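Afamin (Homo sapiens, PDB 6FAK) carries hydrophobic molecules in body fluids, binding vitamin E and keeping lipidated Wnt proteins soluble and active. Local coordinates at residues Y410-T415 with E543-L548; E424-L429 with F529-V534; E316-E321 with D327-K332; K16-N21 with C256-S261. All blocks are in the same frame, centred on the assembly; numbering follows the deposited sequence.

Interaction 1: residues Y410-T415 with E543-L548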
loop_
_atom_site.group_PDB
_atom_site.type_symbol
_atom_site.label_atom_id
_atom_site.label_comp_id
_atom_site.label_asym_id
_atom_site.label_seq_id
_atom_site.Cartn_x
_atom_site.Cartn_y
_atom_site.Cartn_z
ATOM N N TYR A 410 7.643 12.296 13.846
ATOM C CA TYR A 410 7.787 11.027 13.119
ATOM C C TYR A 410 9.016 10.963 12.199
ATOM O O TYR A 410 9.690 9.920 12.111
ATOM C CB TYR A 410 6.512 10.649 12.348
ATOM C CG TYR A 410 5.427 10.101 13.275
ATOM C CD1 TYR A 410 5.719 9.092 14.194
ATOM C CD2 TYR A 410 4.119 10.552 13.221
ATOM C CE1 TYR A 410 4.753 8.578 15.046
ATOM C CE2 TYR A 410 3.145 10.048 14.094
ATOM C CZ TYR A 410 3.488 9.074 15.008
ATOM O OH TYR A 410 2.575 8.515 15.859
ATOM N N LEU A 411 9.273 12.067 11.528
ATOM C CA LEU A 411 10.441 12.195 10.675
ATOM C C LEU A 411 11.715 12.068 11.481
ATOM O O LEU A 411 12.644 11.389 11.064
ATOM C CB LEU A 411 10.377 13.523 9.880
ATOM C CG LEU A 411 9.297 13.561 8.812
ATOM C CD1 LEU A 411 9.317 14.958 8.216
ATOM C CD2 LEU A 411 9.509 12.550 7.693
ATOM N N ILE A 412 11.787 12.716 12.633
ATOM C CA ILE A 412 12.951 12.562 13.524
ATOM C C ILE A 412 13.141 11.072 13.956
ATOM O O ILE A 412 14.232 10.480 13.797
ATOM C CB ILE A 412 12.845 13.497 14.786
ATOM C CG1 ILE A 412 12.985 14.969 14.366
ATOM C CG2 ILE A 412 13.947 13.140 15.792
ATOM C CD1 ILE A 412 12.658 16.002 15.442
ATOM N N ARG A 413 12.073 10.472 14.448
ATOM C CA ARG A 413 12.104 9.090 14.961
ATOM C C ARG A 413 12.453 8.099 13.870
ATOM O O ARG A 413 13.325 7.268 14.082
ATOM C CB ARG A 413 10.771 8.698 15.614
ATOM C CG ARG A 413 10.710 9.120 17.087
ATOM C CD ARG A 413 11.462 8.133 18.023
ATOM N NE ARG A 413 12.830 8.583 18.331
ATOM C CZ ARG A 413 13.874 7.797 18.617
ATOM N NH1 ARG A 413 13.738 6.468 18.667
ATOM N NH2 ARG A 413 15.049 8.335 18.862
ATOM N N LEU A 414 11.786 8.199 12.727
ATOM C CA LEU A 414 12.023 7.303 11.632
ATOM C C LEU A 414 13.476 7.397 11.129
ATOM O O LEU A 414 14.095 6.385 10.790
ATOM C CB LEU A 414 11.067 7.549 10.459
ATOM C CG LEU A 414 9.610 7.067 10.536
ATOM C CD1 LEU A 414 8.756 7.828 9.489
ATOM C CD2 LEU A 414 9.574 5.575 10.247
ATOM N N THR A 415 13.971 8.627 10.987
ATOM C CA THR A 415 15.349 8.851 10.499
ATOM C C THR A 415 16.387 8.299 11.501
ATOM O O THR A 415 17.364 7.692 11.097
ATOM C CB THR A 415 15.589 10.333 10.152
ATOM O OG1 THR A 415 14.600 10.768 9.204
ATOM C CG2 THR A 415 16.900 10.525 9.533
ATOM N N GLU A 543 14.951 15.866 21.274
ATOM C CA GLU A 543 14.617 17.211 21.771
ATOM C C GLU A 543 15.553 18.293 21.209
ATOM O O GLU A 543 15.081 19.315 20.749
ATOM C CB GLU A 543 14.607 17.228 23.308
ATOM C CG GLU A 543 14.335 18.605 23.913
ATOM C CD GLU A 543 14.250 18.584 25.438
ATOM O OE1 GLU A 543 13.429 17.811 25.975
ATOM O OE2 GLU A 543 14.991 19.350 26.094
ATOM N N GLU A 544 16.874 18.066 21.247
ATOM C CA GLU A 544 17.824 18.971 20.617
ATOM C C GLU A 544 17.573 19.181 19.121
ATOM O O GLU A 544 17.721 20.301 18.620
ATOM C CB GLU A 544 19.265 18.490 20.842
ATOM C CG GLU A 544 19.737 18.596 22.295
ATOM C CD GLU A 544 20.985 17.781 22.632
ATOM O OE1 GLU A 544 21.334 16.795 21.956
ATOM O OE2 GLU A 544 21.604 18.111 23.659
ATOM N N LEU A 545 17.240 18.094 18.403
ATOM C CA LEU A 545 16.927 18.195 16.980
ATOM C C LEU A 545 15.641 18.994 16.744
ATOM O O LEU A 545 15.596 19.808 15.857
ATOM C CB LEU A 545 16.806 16.801 16.326
ATOM C CG LEU A 545 18.150 16.080 16.250
ATOM C CD1 LEU A 545 17.944 14.588 16.055
ATOM C CD2 LEU A 545 19.018 16.619 15.155
ATOM N N GLN A 546 14.617 18.741 17.531
ATOM C CA GLN A 546 13.357 19.480 17.452
ATOM C C GLN A 546 13.617 20.989 17.733
ATOM O O GLN A 546 13.106 21.880 17.018
ATOM C CB GLN A 546 12.375 18.901 18.448
ATOM C CG GLN A 546 11.033 19.599 18.549
ATOM C CD GLN A 546 10.171 19.433 17.296
ATOM O OE1 GLN A 546 10.082 18.336 16.702
ATOM N NE2 GLN A 546 9.475 20.506 16.923
ATOM N N SER A 547 14.446 21.271 18.733
ATOM C CA SER A 547 14.773 22.655 19.050
ATOM C C SER A 547 15.495 23.369 17.911
ATOM O O SER A 547 15.122 24.485 17.540
ATOM C CB SER A 547 15.592 22.722 20.323
ATOM O OG SER A 547 14.829 22.298 21.462
ATOM N N LEU A 548 16.500 22.721 17.340
ATOM C CA LEU A 548 17.220 23.281 16.238
ATOM C C LEU A 548 16.344 23.512 15.018
ATOM O O LEU A 548 16.449 24.527 14.329
ATOM C CB LEU A 548 18.419 22.411 15.901
ATOM C CG LEU A 548 19.384 22.863 14.806
ATOM C CD1 LEU A 548 19.968 24.233 15.136
ATOM C CD2 LEU A 548 20.478 21.813 14.684
#
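I412 of helix 376-417 reaches across to L545 and Q546 of helix 542-560, and these three residues make the contact. The backbones come nearest at this point, the CA atoms of I412 and L545 lying 7.7 Å apart. From CB, which points at the partner helix, the I412 side chain divides into two arms. The short arm, CG2, stands opposite the backbone N and comes within 4.3 Å of L545 CD1, a loose apolar touch. The long arm leaves on the other side: CG1 lies opposite the carbonyl carbon (chi1 -68°), and the chain then runs straight on (chi2 170°), carrying CD1 out to Q546. There the methyl meets the amide oxygen, I412 CD1 to Q546 OE1 being 3.7 Å, and also approaches the backbone, with I412 CD1 4.0 Å from Q546 N. The two side chains cross at about a right angle. Q546 can lay its amide beside the isoleucine because its chain bends at chi2 (68°). The contact between the two segments is thus purely van der Waals; a polar tie between the helices lies beside it, where R413 forms a salt bridge with D542, at the start of helix 542-560. Within helix 376-417 the T415 hydroxyl bonds L411 O (T415 OG1 to L411 O 2.8 Å). L545 is further covered by K416, K537 and L540. Apolar helix-to-helix packing of this kind, here between the long helix 376-417 and a later helix of the same domain, is characteristic of the all-helical serum albumin fold, in this case its third albumin domain.

Interaction 2: residues E424-L429 with F529-V534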
loop_
_atom_site.group_PDB
_atom_site.type_symbol
_atom_site.label_atom_id
_atom_site.label_comp_id
_atom_site.label_asym_id
_atom_site.label_seq_id
_atom_site.Cartn_x
_atom_site.Cartn_y
_atom_site.Cartn_z
ATOM N N GLU A 424 14.192 10.838 0.426
ATOM C CA GLU A 424 12.879 10.848 -0.253
ATOM C C GLU A 424 11.960 9.788 0.334
ATOM O O GLU A 424 10.774 10.038 0.555
ATOM C CB GLU A 424 12.975 10.612 -1.782
ATOM C CG GLU A 424 13.448 11.810 -2.587
ATOM C CD GLU A 424 12.648 13.060 -2.276
ATOM O OE1 GLU A 424 13.214 13.973 -1.647
ATOM O OE2 GLU A 424 11.439 13.092 -2.571
ATOM N N GLU A 425 12.517 8.620 0.634
ATOM C CA GLU A 425 11.724 7.538 1.214
ATOM C C GLU A 425 11.240 7.885 2.633
ATOM O O GLU A 425 10.088 7.617 2.965
ATOM C CB GLU A 425 12.504 6.197 1.227
ATOM C CG GLU A 425 11.687 5.089 1.887
ATOM C CD GLU A 425 12.110 3.676 1.535
ATOM O OE1 GLU A 425 13.229 3.438 0.997
ATOM O OE2 GLU A 425 11.272 2.794 1.829
ATOM N N LEU A 426 12.123 8.447 3.452
ATOM C CA LEU A 426 11.820 8.760 4.830
ATOM C C LEU A 426 10.717 9.811 4.869
ATOM O O LEU A 426 9.836 9.725 5.676
ATOM C CB LEU A 426 13.088 9.232 5.619
ATOM C CG LEU A 426 14.047 8.083 5.968
ATOM C CD1 LEU A 426 15.500 8.526 6.210
ATOM C CD2 LEU A 426 13.488 7.279 7.147
ATOM N N VAL A 427 10.815 10.790 3.990
ATOM C CA VAL A 427 9.796 11.799 3.830
ATOM C C VAL A 427 8.440 11.190 3.459
ATOM O O VAL A 427 7.457 11.499 4.107
ATOM C CB VAL A 427 10.247 12.886 2.817
ATOM C CG1 VAL A 427 9.052 13.793 2.416
ATOM C CG2 VAL A 427 11.320 13.754 3.452
ATOM N N SER A 428 8.393 10.312 2.457
ATOM C CA SER A 428 7.171 9.554 2.101
ATOM C C SER A 428 6.580 8.778 3.265
ATOM O O SER A 428 5.386 8.821 3.481
ATOM C CB SER A 428 7.393 8.613 0.920
ATOM O OG SER A 428 7.570 9.487 -0.140
ATOM N N LEU A 429 7.414 8.058 3.994
ATOM C CA LEU A 429 6.966 7.270 5.144
ATOM C C LEU A 429 6.383 8.121 6.273
ATOM O O LEU A 429 5.391 7.749 6.915
ATOM C CB LEU A 429 8.140 6.418 5.674
ATOM C CG LEU A 429 8.593 5.304 4.761
ATOM C CD1 LEU A 429 9.880 4.636 5.288
ATOM C CD2 LEU A 429 7.530 4.247 4.628
ATOM N N PHE A 529 14.571 18.816 4.468
ATOM C CA PHE A 529 15.513 19.536 5.355
ATOM C C PHE A 529 15.655 18.861 6.718
ATOM O O PHE A 529 16.787 18.604 7.203
ATOM C CB PHE A 529 15.106 21.034 5.469
ATOM C CG PHE A 529 15.917 21.806 6.456
ATOM C CD1 PHE A 529 15.547 21.859 7.801
ATOM C CD2 PHE A 529 17.038 22.490 6.047
ATOM C CE1 PHE A 529 16.311 22.539 8.739
ATOM C CE2 PHE A 529 17.834 23.170 6.985
ATOM C CZ PHE A 529 17.456 23.188 8.347
ATOM N N LEU A 530 14.509 18.570 7.336
ATOM C CA LEU A 530 14.509 17.950 8.661
ATOM C C LEU A 530 15.186 16.579 8.671
ATOM O O LEU A 530 15.996 16.298 9.565
ATOM C CB LEU A 530 13.127 17.853 9.233
ATOM C CG LEU A 530 13.046 17.217 10.617
ATOM C CD1 LEU A 530 13.902 17.837 11.711
ATOM C CD2 LEU A 530 11.604 17.277 11.059
ATOM N N VAL A 531 14.870 15.761 7.661
ATOM C CA VAL A 531 15.447 14.462 7.546
ATOM C C VAL A 531 16.962 14.561 7.366
ATOM O O VAL A 531 17.707 13.877 8.088
ATOM C CB VAL A 531 14.754 13.602 6.469
ATOM C CG1 VAL A 531 15.520 12.320 6.155
ATOM C CG2 VAL A 531 13.353 13.257 6.939
ATOM N N ASN A 532 17.404 15.371 6.425
ATOM C CA ASN A 532 18.858 15.589 6.220
ATOM C C ASN A 532 19.566 16.113 7.481
ATOM O O ASN A 532 20.664 15.669 7.837
ATOM C CB ASN A 532 19.129 16.479 4.996
ATOM C CG ASN A 532 18.744 15.804 3.694
ATOM O OD1 ASN A 532 18.939 14.587 3.545
ATOM N ND2 ASN A 532 18.230 16.568 2.743
ATOM N N LEU A 533 18.903 17.007 8.202
ATOM C CA LEU A 533 19.428 17.509 9.467
ATOM C C LEU A 533 19.640 16.410 10.516
ATOM O O LEU A 533 20.708 16.394 11.225
ATOM C CB LEU A 533 18.509 18.591 10.033
ATOM C CG LEU A 533 19.054 19.344 11.230
ATOM C CD1 LEU A 533 20.284 20.173 10.864
ATOM C CD2 LEU A 533 17.925 20.205 11.791
ATOM N N VAL A 534 18.658 15.501 10.603
ATOM C CA VAL A 534 18.690 14.405 11.548
ATOM C C VAL A 534 19.817 13.441 11.163
ATOM O O VAL A 534 20.500 12.946 12.048
ATOM C CB VAL A 534 17.347 13.645 11.708
ATOM C CG1 VAL A 534 17.499 12.496 12.650
ATOM C CG2 VAL A 534 16.269 14.545 12.316
#
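V531 of helix 521-536 points its two methyl groups at helix 423-440, one to L426 and the other to V427. The tighter half is the leucine side: V531 CG1 lies 3.8 Å from L426 CD1 and 4.0 Å from L426 CB, so one methyl rests against both the root and a branch end of the leucine. On the valine side the approach is slacker, V531 CG2 to V427 CG2 measuring 4.1 Å, methyl against methyl. The rotation of V531 explains this division: with CG1 opposite the backbone N (chi1 169°), CG2 is swung beside that N and faces V427. Backbones come nearest at V427 and V531, whose CA atoms are 7.3 Å apart. All three touching residues are buried, and T415 of helix 376-417 packs on both L426 and V531.

Bordering the valine end, the partly exposed flank of helix 423-440 is polar. E424 forms salt bridges with R524 and R528, earlier on helix 521-536 than segment 529-534, one through each carboxylate oxygen, and would probably be stabilised as an anion by the two guanidinium groups. S428 OG makes only a weak bond to E424 O (3.3 Å) within its helix and a further hydrogen bond with R524. A buried aliphatic seam thus joins two helices of the third albumin domain, a packing that belongs to the helical bundle of the serum albumin fold.

Interaction 3: residues E316-E321 with D327-K332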
loop_
_atom_site.group_PDB
_atom_site.type_symbol
_atom_site.label_atom_id
_atom_site.label_comp_id
_atom_site.label_asym_id
_atom_site.label_seq_id
_atom_site.Cartn_x
_atom_site.Cartn_y
_atom_site.Cartn_z
ATOM N N GLU A 316 -15.386 -27.657 26.978
ATOM C CA GLU A 316 -14.345 -28.626 27.260
ATOM C C GLU A 316 -13.880 -29.371 26.008
ATOM O O GLU A 316 -13.199 -30.374 26.115
ATOM C CB GLU A 316 -14.825 -29.645 28.320
ATOM C CG GLU A 316 -14.487 -29.238 29.737
ATOM C CD GLU A 316 -14.519 -30.439 30.678
ATOM O OE1 GLU A 316 -13.669 -30.511 31.588
ATOM O OE2 GLU A 316 -15.380 -31.321 30.492
ATOM N N ASN A 317 -14.262 -28.942 24.824
ATOM C CA ASN A 317 -13.786 -29.601 23.614
ATOM C C ASN A 317 -12.687 -28.830 22.890
ATOM O O ASN A 317 -12.318 -29.203 21.786
ATOM C CB ASN A 317 -14.955 -29.849 22.681
ATOM C CG ASN A 317 -15.946 -30.826 23.257
ATOM O OD1 ASN A 317 -15.606 -31.645 24.115
ATOM N ND2 ASN A 317 -17.178 -30.759 22.777
ATOM N N VAL A 318 -12.144 -27.785 23.496
ATOM C CA VAL A 318 -11.233 -26.877 22.774
ATOM C C VAL A 318 -9.966 -27.584 22.303
ATOM O O VAL A 318 -9.621 -27.525 21.113
ATOM C CB VAL A 318 -10.883 -25.649 23.617
ATOM C CG1 VAL A 318 -9.835 -24.793 22.926
ATOM C CG2 VAL A 318 -12.131 -24.772 23.852
ATOM N N CYS A 319 -9.269 -28.262 23.223
ATOM C CA CYS A 319 -7.989 -28.864 22.856
ATOM C C CYS A 319 -8.204 -29.979 21.820
ATOM O O CYS A 319 -7.390 -30.119 20.914
ATOM C CB CYS A 319 -7.248 -29.411 24.061
ATOM S SG CYS A 319 -6.718 -28.152 25.239
ATOM N N GLN A 320 -9.312 -30.713 21.939
ATOM C CA GLN A 320 -9.646 -31.776 20.953
ATOM C C GLN A 320 -9.940 -31.193 19.589
ATOM O O GLN A 320 -9.473 -31.729 18.609
ATOM C CB GLN A 320 -10.853 -32.636 21.367
ATOM C CG GLN A 320 -10.711 -33.219 22.738
ATOM C CD GLN A 320 -11.401 -32.404 23.806
ATOM O OE1 GLN A 320 -10.945 -31.313 24.174
ATOM N NE2 GLN A 320 -12.497 -32.953 24.347
ATOM N N GLU A 321 -10.729 -30.123 19.534
ATOM C CA GLU A 321 -11.061 -29.493 18.248
ATOM C C GLU A 321 -9.819 -28.905 17.604
ATOM O O GLU A 321 -9.536 -29.096 16.402
ATOM C CB GLU A 321 -12.171 -28.467 18.429
ATOM C CG GLU A 321 -13.540 -29.118 18.589
ATOM C CD GLU A 321 -14.635 -28.109 18.986
ATOM O OE1 GLU A 321 -14.298 -26.920 19.220
ATOM O OE2 GLU A 321 -15.838 -28.493 19.074
ATOM N N ASP A 327 -5.492 -25.734 11.694
ATOM C CA ASP A 327 -5.704 -24.636 10.740
ATOM C C ASP A 327 -7.153 -24.248 10.694
ATOM O O ASP A 327 -7.477 -23.079 10.792
ATOM C CB ASP A 327 -5.201 -24.966 9.327
ATOM C CG ASP A 327 -3.663 -25.120 9.263
ATOM O OD1 ASP A 327 -2.939 -24.264 9.810
ATOM O OD2 ASP A 327 -3.176 -26.134 8.709
ATOM N N THR A 328 -8.043 -25.225 10.547
ATOM C CA THR A 328 -9.449 -24.916 10.455
ATOM C C THR A 328 -10.013 -24.400 11.787
ATOM O O THR A 328 -10.869 -23.521 11.804
ATOM C CB THR A 328 -10.255 -26.101 9.894
ATOM O OG1 THR A 328 -9.705 -26.495 8.619
ATOM C CG2 THR A 328 -11.692 -25.724 9.667
ATOM N N PHE A 329 -9.545 -24.960 12.887
ATOM C CA PHE A 329 -9.971 -24.525 14.208
ATOM C C PHE A 329 -9.645 -23.003 14.405
ATOM O O PHE A 329 -10.468 -22.232 14.868
ATOM C CB PHE A 329 -9.217 -25.351 15.269
ATOM C CG PHE A 329 -9.404 -24.851 16.667
ATOM C CD1 PHE A 329 -10.543 -25.171 17.366
ATOM C CD2 PHE A 329 -8.457 -24.071 17.263
ATOM C CE1 PHE A 329 -10.763 -24.664 18.637
ATOM C CE2 PHE A 329 -8.662 -23.556 18.543
ATOM C CZ PHE A 329 -9.820 -23.862 19.212
ATOM N N PHE A 330 -8.397 -22.619 14.115
ATOM C CA PHE A 330 -8.018 -21.176 14.175
ATOM C C PHE A 330 -8.707 -20.269 13.128
ATOM O O PHE A 330 -8.977 -19.085 13.406
ATOM C CB PHE A 330 -6.480 -20.990 14.222
ATOM C CG PHE A 330 -5.851 -21.514 15.496
ATOM C CD1 PHE A 330 -6.167 -20.955 16.715
ATOM C CD2 PHE A 330 -4.950 -22.582 15.472
ATOM C CE1 PHE A 330 -5.626 -21.474 17.897
ATOM C CE2 PHE A 330 -4.405 -23.092 16.619
ATOM C CZ PHE A 330 -4.758 -22.553 17.847
ATOM N N ALA A 331 -8.957 -20.793 11.944
ATOM C CA ALA A 331 -9.809 -20.073 10.973
ATOM C C ALA A 331 -11.209 -19.782 11.516
ATOM O O ALA A 331 -11.721 -18.668 11.368
ATOM C CB ALA A 331 -9.904 -20.840 9.643
ATOM N N LYS A 332 -11.829 -20.794 12.149
ATOM C CA LYS A 332 -13.121 -20.608 12.769
ATOM C C LYS A 332 -13.077 -19.597 13.936
ATOM O O LYS A 332 -13.989 -18.775 14.093
ATOM C CB LYS A 332 -13.710 -21.924 13.263
ATOM C CG LYS A 332 -15.212 -21.800 13.478
ATOM C CD LYS A 332 -15.893 -23.126 13.683
ATOM C CE LYS A 332 -17.421 -23.013 13.444
ATOM N NZ LYS A 332 -18.055 -21.718 13.837
#
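F329 extends from helix 326-339 to helix 318-324, and its ring meets V318 and E321 one turn apart. Its CG stands opposite the backbone N (chi1 171°), which, with the bond to CB aimed at helix 318-324, lets the ring reach both residues; a chi2 of 80° sets the ring plane steeply across the CA-CB bond. The far end of the ring reaches V318, with F329 CZ 3.8 Å from V318 CG1; the valine holds that methyl opposite its own backbone N, and the two side chains cross at about a right angle. Nearer the root of the ring, F329 CD1 lies 3.8 Å from E321 CB and equally 3.8 Å from the carbonyl carbon, E321 C. The glutamate therefore touches through its first carbon and main chain, while beyond CG its chain runs extended. F329 CD2 also sits 3.8 Å above the ring plane of F330, over its centre.

The backbones are closest at E321 and F329, whose CA atoms are 6.5 Å apart. Helices 318-324 and 326-339, joined by a single residue, pack here within the second albumin domain of the all-helical serum albumin fold. Y356 and L360 of helix 346-363 pack on both V318 and F329, adding a third helix to the apolar cluster. C319 is joined by a disulfide to C364, just past the end of helix 346-363, and Y373 of helix 369-373 touches V318; F330 packs against F216 of helix 216-225.

Interaction 4: residues K16-N21 with C256-S261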
loop_
_atom_site.group_PDB
_atom_site.type_symbol
_atom_site.label_atom_id
_atom_site.label_comp_id
_atom_site.label_asym_id
_atom_site.label_seq_id
_atom_site.Cartn_x
_atom_site.Cartn_y
_atom_site.Cartn_z
ATOM N N LYS A 16 -15.031 -10.881 -22.581
ATOM C CA LYS A 16 -15.347 -9.769 -23.456
ATOM C C LYS A 16 -14.669 -8.520 -22.976
ATOM O O LYS A 16 -14.084 -7.826 -23.773
ATOM C CB LYS A 16 -16.861 -9.530 -23.601
ATOM C CG LYS A 16 -17.433 -10.047 -24.913
ATOM C CD LYS A 16 -17.420 -11.576 -25.025
ATOM C CE LYS A 16 -16.264 -12.128 -25.851
ATOM N NZ LYS A 16 -16.259 -11.637 -27.263
ATOM N N PHE A 17 -14.786 -8.209 -21.688
ATOM C CA PHE A 17 -14.081 -7.054 -21.126
ATOM C C PHE A 17 -12.567 -7.084 -21.470
ATOM O O PHE A 17 -12.001 -6.065 -21.874
ATOM C CB PHE A 17 -14.289 -6.962 -19.618
ATOM C CG PHE A 17 -13.573 -5.800 -18.976
ATOM C CD1 PHE A 17 -14.195 -4.563 -18.870
ATOM C CD2 PHE A 17 -12.272 -5.935 -18.495
ATOM C CE1 PHE A 17 -13.538 -3.485 -18.290
ATOM C CE2 PHE A 17 -11.613 -4.855 -17.917
ATOM C CZ PHE A 17 -12.246 -3.628 -17.819
ATOM N N ILE A 18 -11.931 -8.241 -21.307
ATOM C CA ILE A 18 -10.480 -8.390 -21.564
ATOM C C ILE A 18 -10.125 -8.209 -23.034
ATOM O O ILE A 18 -9.166 -7.476 -23.358
ATOM C CB ILE A 18 -9.945 -9.746 -21.067
ATOM C CG1 ILE A 18 -9.933 -9.756 -19.537
ATOM C CG2 ILE A 18 -8.524 -10.007 -21.568
ATOM C CD1 ILE A 18 -9.861 -11.147 -18.954
ATOM N N GLU A 19 -10.880 -8.879 -23.908
ATOM C CA GLU A 19 -10.713 -8.735 -25.371
ATOM C C GLU A 19 -10.865 -7.279 -25.797
ATOM O O GLU A 19 -10.034 -6.751 -26.530
ATOM C CB GLU A 19 -11.751 -9.571 -26.121
ATOM C CG GLU A 19 -11.488 -11.070 -26.166
ATOM C CD GLU A 19 -12.564 -11.828 -26.935
ATOM O OE1 GLU A 19 -13.616 -11.227 -27.278
ATOM O OE2 GLU A 19 -12.355 -13.030 -27.211
ATOM N N ASP A 20 -11.944 -6.648 -25.331
ATOM C CA ASP A 20 -12.201 -5.229 -25.565
ATOM C C ASP A 20 -11.105 -4.296 -25.087
ATOM O O ASP A 20 -10.791 -3.349 -25.794
ATOM C CB ASP A 20 -13.511 -4.795 -24.893
ATOM C CG ASP A 20 -14.752 -5.159 -25.708
ATOM O OD1 ASP A 20 -14.610 -5.833 -26.760
ATOM O OD2 ASP A 20 -15.866 -4.755 -25.284
ATOM N N ASN A 21 -10.533 -4.555 -23.896
ATOM C CA ASN A 21 -9.528 -3.659 -23.278
ATOM C C ASN A 21 -8.059 -4.139 -23.422
ATOM O O ASN A 21 -7.188 -3.691 -22.705
ATOM C CB ASN A 21 -9.896 -3.427 -21.804
ATOM C CG ASN A 21 -11.215 -2.680 -21.649
ATOM O OD1 ASN A 21 -11.284 -1.463 -21.862
ATOM N ND2 ASN A 21 -12.273 -3.408 -21.289
ATOM N N CYS A 256 -5.352 -11.642 -12.992
ATOM C CA CYS A 256 -5.837 -10.754 -11.953
ATOM C C CYS A 256 -7.273 -10.312 -12.224
ATOM O O CYS A 256 -8.132 -10.402 -11.330
ATOM C CB CYS A 256 -4.890 -9.550 -11.797
ATOM S SG CYS A 256 -5.235 -8.379 -10.465
ATOM N N ILE A 257 -7.511 -9.817 -13.442
ATOM C CA ILE A 257 -8.854 -9.374 -13.857
ATOM C C ILE A 257 -9.854 -10.530 -13.757
ATOM O O ILE A 257 -10.892 -10.360 -13.134
ATOM C CB ILE A 257 -8.856 -8.684 -15.271
ATOM C CG1 ILE A 257 -8.186 -7.324 -15.200
ATOM C CG2 ILE A 257 -10.270 -8.485 -15.791
ATOM C CD1 ILE A 257 -7.648 -6.804 -16.517
ATOM N N ARG A 258 -9.497 -11.683 -14.320
ATOM C CA ARG A 258 -10.321 -12.909 -14.243
ATOM C C ARG A 258 -10.626 -13.346 -12.829
ATOM O O ARG A 258 -11.757 -13.672 -12.530
ATOM C CB ARG A 258 -9.639 -14.107 -14.938
ATOM C CG ARG A 258 -9.659 -14.015 -16.460
ATOM C CD ARG A 258 -9.080 -15.254 -17.142
ATOM N NE ARG A 258 -9.024 -15.069 -18.598
ATOM C CZ ARG A 258 -8.186 -15.665 -19.456
ATOM N NH1 ARG A 258 -7.263 -16.528 -19.032
ATOM N NH2 ARG A 258 -8.263 -15.386 -20.740
ATOM N N ASP A 259 -9.616 -13.424 -11.977
ATOM C CA ASP A 259 -9.837 -13.827 -10.580
ATOM C C ASP A 259 -10.609 -12.784 -9.788
ATOM O O ASP A 259 -11.378 -13.163 -8.913
ATOM C CB ASP A 259 -8.532 -14.193 -9.837
ATOM C CG ASP A 259 -7.845 -15.405 -10.416
ATOM O OD1 ASP A 259 -8.497 -16.109 -11.185
ATOM O OD2 ASP A 259 -6.652 -15.663 -10.110
ATOM N N THR A 260 -10.388 -11.487 -10.038
ATOM C CA THR A 260 -11.169 -10.449 -9.384
ATOM C C THR A 260 -12.668 -10.599 -9.775
ATOM O O THR A 260 -13.534 -10.610 -8.915
ATOM C CB THR A 260 -10.644 -9.050 -9.756
ATOM O OG1 THR A 260 -9.293 -8.898 -9.282
ATOM C CG2 THR A 260 -11.514 -7.922 -9.148
ATOM N N SER A 261 -12.936 -10.787 -11.062
ATOM C CA SER A 261 -14.298 -11.000 -11.528
ATOM C C SER A 261 -14.942 -12.253 -10.882
ATOM O O SER A 261 -16.095 -12.226 -10.445
ATOM C CB SER A 261 -14.332 -11.074 -13.053
ATOM O OG SER A 261 -15.590 -11.525 -13.474
#
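I18 and I257 join the first two domains of the serum albumin fold, packing helix 13-20 against helix 253-268. The short helical segments run nearly antiparallel, at 153°, with their axes 11.0 Å apart at closest approach.

Apolar contacts come first. The two isoleucines slide past each other in opposite directions, I18 CG1 lying 4.0 Å from I257 CG2. With chi1 of I257 at -71°, CG1 lies beside the backbone N and CG2 anti to it, and CG2 also meets the F17 ring obliquely, F17 CD2 being 4.2 Å from I257 CG2. I25 of helix 22-33 packs on both isoleucines, and L158 of helix 154-171 touches F17.

A mixed contact follows: I18 CD1 lies against the aliphatic part of R258, 3.8 Å from R258 CG, the two chains crossing at about a right angle. R258 is extended from CG to NE, which takes its guanidinium past the isoleucine.

Two hydrogen bonds tie the helices together, R258 with Q15 and S261 with T14. Inside helix 13-20, K16 NZ forms a salt bridge with E19 OE1 (2.7 Å). A covalent tie, the disulfide of C256 with C248, holds helix 253-268 to helix 231-250 within the region that forms the pocket for hydrophobic ligands.

At the end of helix 13-20, N21 ND2 hydrogen-bonds F17 O at 2.7 Å while sitting 3.2 Å above the plane of the F17 ring, over its centre.

In the fold
Interactions 1 and 2 belong to one packing unit of the third albumin domain. Their centres lie 10 Å apart, and T415 of segment 410-415 packs on segment 529-534, its OG1 3.5 Å from V531 CG1 and its CG2 3.7 Å from V534 CG1. Two successive helix pairs, 376-417 with 423-440 and 521-536 with 542-560, supply the four segments. Interaction 3 is remote, about 48 Å from interaction 1 between centres, and lies in the second domain. Interaction 4, about 39 Å from interaction 3 between centres, joins the first domain to the second. Its segment 256-261 falls within residues 194-298, the hydrophobic-ligand pocket region; the other seven segments lie outside that range.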